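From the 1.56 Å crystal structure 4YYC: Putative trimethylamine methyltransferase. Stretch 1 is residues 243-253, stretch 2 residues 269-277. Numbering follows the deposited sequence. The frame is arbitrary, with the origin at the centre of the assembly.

Stretch 1 (243-253) LINANSPMVFD
Stretch 2 (269-277) ACVVSPFIL

Two neighbouring parallel strands, 243-245 and 269-273, are joined by a short ladder of backbone hydrogen bonds. Ile244 N donates to Val271 O (3.0 Å), and Ser273 N donates to Ile244 O (2.9 Å), so Ile244 spends both of its backbone polar groups on the partner strand. Ala246 N then donates to Ser273 O (3.1 Å). The register is Leu243 with Val271, Ile244 with Val272 and Asn245 with Ser273, at CA-CA separations of 4.6 to 4.9 Å; the strand axes approach to 4.7 Å with N-to-C directions 27° apart. Phi/psi values are extended, from -80/116 at Leu243 through -115/91 at Ile244 to -77/146 at Asn245, and -98/95, -82/113 and -133/102 at Val271, Val272 and Ser273. Two CA-H...O contacts of 3.3 Å, Val272 CA to Ile244 O and Asn245 CA to Ser273 O, supplement the ladder.

Side chains extend the polar network. With chi1 m and chi2 at 113°, Asn245 brings its amide back to the partner strand, where ND2 donates to Ser273 O (3.2 Å); that carbonyl thus accepts from both Asn245 and Ala246. Ser273, chi1 m, turns its hydroxyl onto its own strand, OG donating to Val271 O (3.1 Å). Beyond the ladder, Ser248 (-64/139, chi1 m) points toward stretch 2 and its OG accepts from Phe275 N (3.1 Å). A water connects the same two residues, donating to Ser248 O (2.9 Å) and Phe275 O (2.8 Å). Ser248 is followed by a cis peptide bond to Pro249, and the chain turns back so that Asn247 N donates to Val251 O (2.8 Å).

Packing differs on the two faces of the sheet. Leu243, Val271, Asn245 and Ser273 share one, where Leu243 (t, p) sets CD1 4.4 Å from Val271 CB and 3.6 Å from Ser273 OG. Ile244 and Val272 occupy the other. Ile244 (m, m) is buried and places CG1 3.8 Å from Cys270 CB, while Val272 (t) receives the Phe252 ring, whose CZ lies 4.0 Å from Val272 CG1; Phe252 has chi1 m and chi2 -85°. These branched and aromatic groups suit a buried, apolar setting.

Small residues allow close approach farther along: Ala246 CB lies 4.1 Å from Pro274 CA, and Ser248 CB reaches within 3.6 Å of Ile276 CG1. Phe275 (t, chi2 85°) starts toward stretch 1, but its ring leads away and the residue remains exposed. Altogether the contact buries 520 Å², summed over both sides.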

# COMPACT_ATOMS: atom_id res chain seq x y z
N LEU A 243 -17.37 -10.88 17.41
CA LEU A 243 -17.82 -10.35 16.14
C LEU A 243 -19.33 -10.39 16.01
O LEU A 243 -19.91 -11.45 15.98
CB LEU A 243 -17.16 -11.12 15.00
CG LEU A 243 -17.44 -10.63 13.59
CD1 LEU A 243 -16.97 -9.23 13.37
CD2 LEU A 243 -16.68 -11.57 12.64
N ILE A 244 -19.94 -9.21 15.92
CA ILE A 244 -21.40 -9.06 15.82
C ILE A 244 -21.70 -8.47 14.44
O ILE A 244 -21.66 -7.23 14.26
CB ILE A 244 -21.97 -8.18 16.97
CG1 ILE A 244 -21.53 -8.73 18.35
CG2 ILE A 244 -23.49 -8.06 16.81
CD1 ILE A 244 -22.04 -10.12 18.68
N ASN A 245 -21.92 -9.31 13.45
CA ASN A 245 -22.23 -8.82 12.13
C ASN A 245 -23.67 -8.33 12.00
O ASN A 245 -24.58 -8.86 12.64
CB ASN A 245 -21.98 -9.87 11.08
CG ASN A 245 -20.51 -10.20 10.91
OD1 ASN A 245 -20.07 -11.31 11.23
ND2 ASN A 245 -19.74 -9.26 10.37
N ALA A 246 -23.86 -7.29 11.19
CA ALA A 246 -25.15 -6.98 10.62
C ALA A 246 -25.32 -7.85 9.40
O ALA A 246 -24.34 -8.14 8.68
CB ALA A 246 -25.27 -5.53 10.22
N ASN A 247 -26.55 -8.22 9.14
CA ASN A 247 -26.95 -8.83 7.88
C ASN A 247 -27.29 -7.69 6.93
O ASN A 247 -28.44 -7.37 6.67
CB ASN A 247 -28.14 -9.77 8.09
CG ASN A 247 -28.48 -10.54 6.84
OD1 ASN A 247 -27.72 -10.55 5.86
ND2 ASN A 247 -29.65 -11.17 6.84
N SER A 248 -26.26 -7.04 6.43
CA SER A 248 -26.45 -5.86 5.60
C SER A 248 -27.19 -6.27 4.32
O SER A 248 -26.87 -7.34 3.79
CB SER A 248 -25.09 -5.25 5.27
OG SER A 248 -24.33 -5.06 6.48
N PRO A 249 -28.16 -5.49 3.83
CA PRO A 249 -28.47 -4.13 4.34
C PRO A 249 -29.49 -4.09 5.49
O PRO A 249 -30.58 -4.62 5.37
CB PRO A 249 -29.04 -3.41 3.11
CG PRO A 249 -29.61 -4.52 2.26
CD PRO A 249 -28.74 -5.73 2.50
N MSE A 250 -29.10 -3.38 6.55
CA MSE A 250 -30.00 -2.76 7.55
C MSE A 250 -30.83 -3.81 8.28
O MSE A 250 -31.98 -3.56 8.62
CB MSE A 250 -30.84 -1.66 6.84
CG MSE A 250 -29.92 -0.54 6.30
SE MSE A 250 -31.01 0.76 5.28
CE MSE A 250 -31.13 -0.23 3.56
N VAL A 251 -30.24 -4.97 8.56
CA VAL A 251 -30.91 -5.99 9.37
C VAL A 251 -29.93 -6.48 10.40
O VAL A 251 -28.78 -6.79 10.05
CB VAL A 251 -31.35 -7.21 8.50
CG1 VAL A 251 -31.85 -8.37 9.35
CG2 VAL A 251 -32.44 -6.79 7.51
N PHE A 252 -30.41 -6.64 11.65
CA PHE A 252 -29.73 -7.49 12.65
C PHE A 252 -30.62 -8.68 12.94
O PHE A 252 -31.78 -8.51 13.20
CB PHE A 252 -29.44 -6.71 13.94
CG PHE A 252 -28.31 -5.72 13.79
CD1 PHE A 252 -27.00 -6.12 13.95
CD2 PHE A 252 -28.59 -4.40 13.47
CE1 PHE A 252 -25.95 -5.22 13.78
CE2 PHE A 252 -27.54 -3.48 13.30
CZ PHE A 252 -26.25 -3.88 13.44
N ASP A 253 -30.02 -9.86 12.87
CA ASP A 253 -30.72 -11.10 13.09
C ASP A 253 -30.56 -11.65 14.50
O ASP A 253 -29.68 -11.28 15.27
CB ASP A 253 -30.24 -12.13 12.07
CG ASP A 253 -30.89 -11.95 10.71
OD1 ASP A 253 -32.14 -11.79 10.66
OD2 ASP A 253 -30.14 -12.00 9.70
N ALA A 269 -16.62 -7.14 24.78
CA ALA A 269 -16.74 -6.19 23.69
C ALA A 269 -17.42 -6.79 22.47
O ALA A 269 -17.14 -7.93 22.08
CB ALA A 269 -15.38 -5.63 23.29
N CYS A 270 -18.25 -5.98 21.83
CA CYS A 270 -18.92 -6.33 20.60
C CYS A 270 -18.31 -5.53 19.44
O CYS A 270 -18.21 -4.28 19.55
CB CYS A 270 -20.40 -5.98 20.70
SG CYS A 270 -21.30 -7.10 21.79
N VAL A 271 -17.89 -6.23 18.38
CA VAL A 271 -17.37 -5.57 17.18
C VAL A 271 -18.51 -5.52 16.19
O VAL A 271 -18.76 -6.50 15.48
CB VAL A 271 -16.14 -6.33 16.59
CG1 VAL A 271 -15.53 -5.51 15.44
CG2 VAL A 271 -15.13 -6.69 17.67
N VAL A 272 -19.23 -4.40 16.15
CA VAL A 272 -20.46 -4.30 15.34
C VAL A 272 -20.09 -4.01 13.90
O VAL A 272 -19.62 -2.91 13.57
CB VAL A 272 -21.43 -3.21 15.91
CG1 VAL A 272 -22.64 -3.07 14.98
CG2 VAL A 272 -21.88 -3.61 17.28
N SER A 273 -20.34 -4.97 13.02
CA SER A 273 -19.71 -4.97 11.71
C SER A 273 -20.69 -5.23 10.58
O SER A 273 -21.08 -6.38 10.31
CB SER A 273 -18.59 -6.06 11.66
OG SER A 273 -17.60 -5.80 12.66
N PRO A 274 -21.10 -4.18 9.87
CA PRO A 274 -21.70 -4.37 8.56
C PRO A 274 -20.87 -5.33 7.73
O PRO A 274 -19.63 -5.31 7.81
CB PRO A 274 -21.69 -2.95 7.99
CG PRO A 274 -21.85 -2.09 9.21
CD PRO A 274 -21.04 -2.76 10.26
N PHE A 275 -21.52 -6.18 6.95
CA PHE A 275 -20.84 -7.12 6.07
C PHE A 275 -21.28 -6.81 4.65
O PHE A 275 -22.38 -7.20 4.24
CB PHE A 275 -21.20 -8.55 6.46
CG PHE A 275 -20.42 -9.58 5.70
CD1 PHE A 275 -19.16 -9.96 6.14
CD2 PHE A 275 -20.91 -10.11 4.52
CE1 PHE A 275 -18.40 -10.89 5.43
CE2 PHE A 275 -20.17 -11.05 3.80
CZ PHE A 275 -18.92 -11.43 4.26
N ILE A 276 -20.43 -6.10 3.93
CA ILE A 276 -20.85 -5.46 2.71
C ILE A 276 -19.95 -5.75 1.52
O ILE A 276 -18.72 -5.68 1.63
CB ILE A 276 -20.96 -3.97 2.94
CG1 ILE A 276 -22.27 -3.72 3.73
CG2 ILE A 276 -20.96 -3.13 1.68
CD1 ILE A 276 -22.28 -2.34 4.28
N LEU A 277 -20.59 -6.14 0.43
CA LEU A 277 -20.02 -6.05 -0.90
C LEU A 277 -20.77 -4.91 -1.60
O LEU A 277 -21.99 -5.03 -1.86
CB LEU A 277 -20.22 -7.35 -1.65
CG LEU A 277 -19.55 -8.57 -0.98
CD1 LEU A 277 -19.86 -9.79 -1.83
CD2 LEU A 277 -18.05 -8.34 -0.85
O HOH W 1 -24.57 -8.94 4.49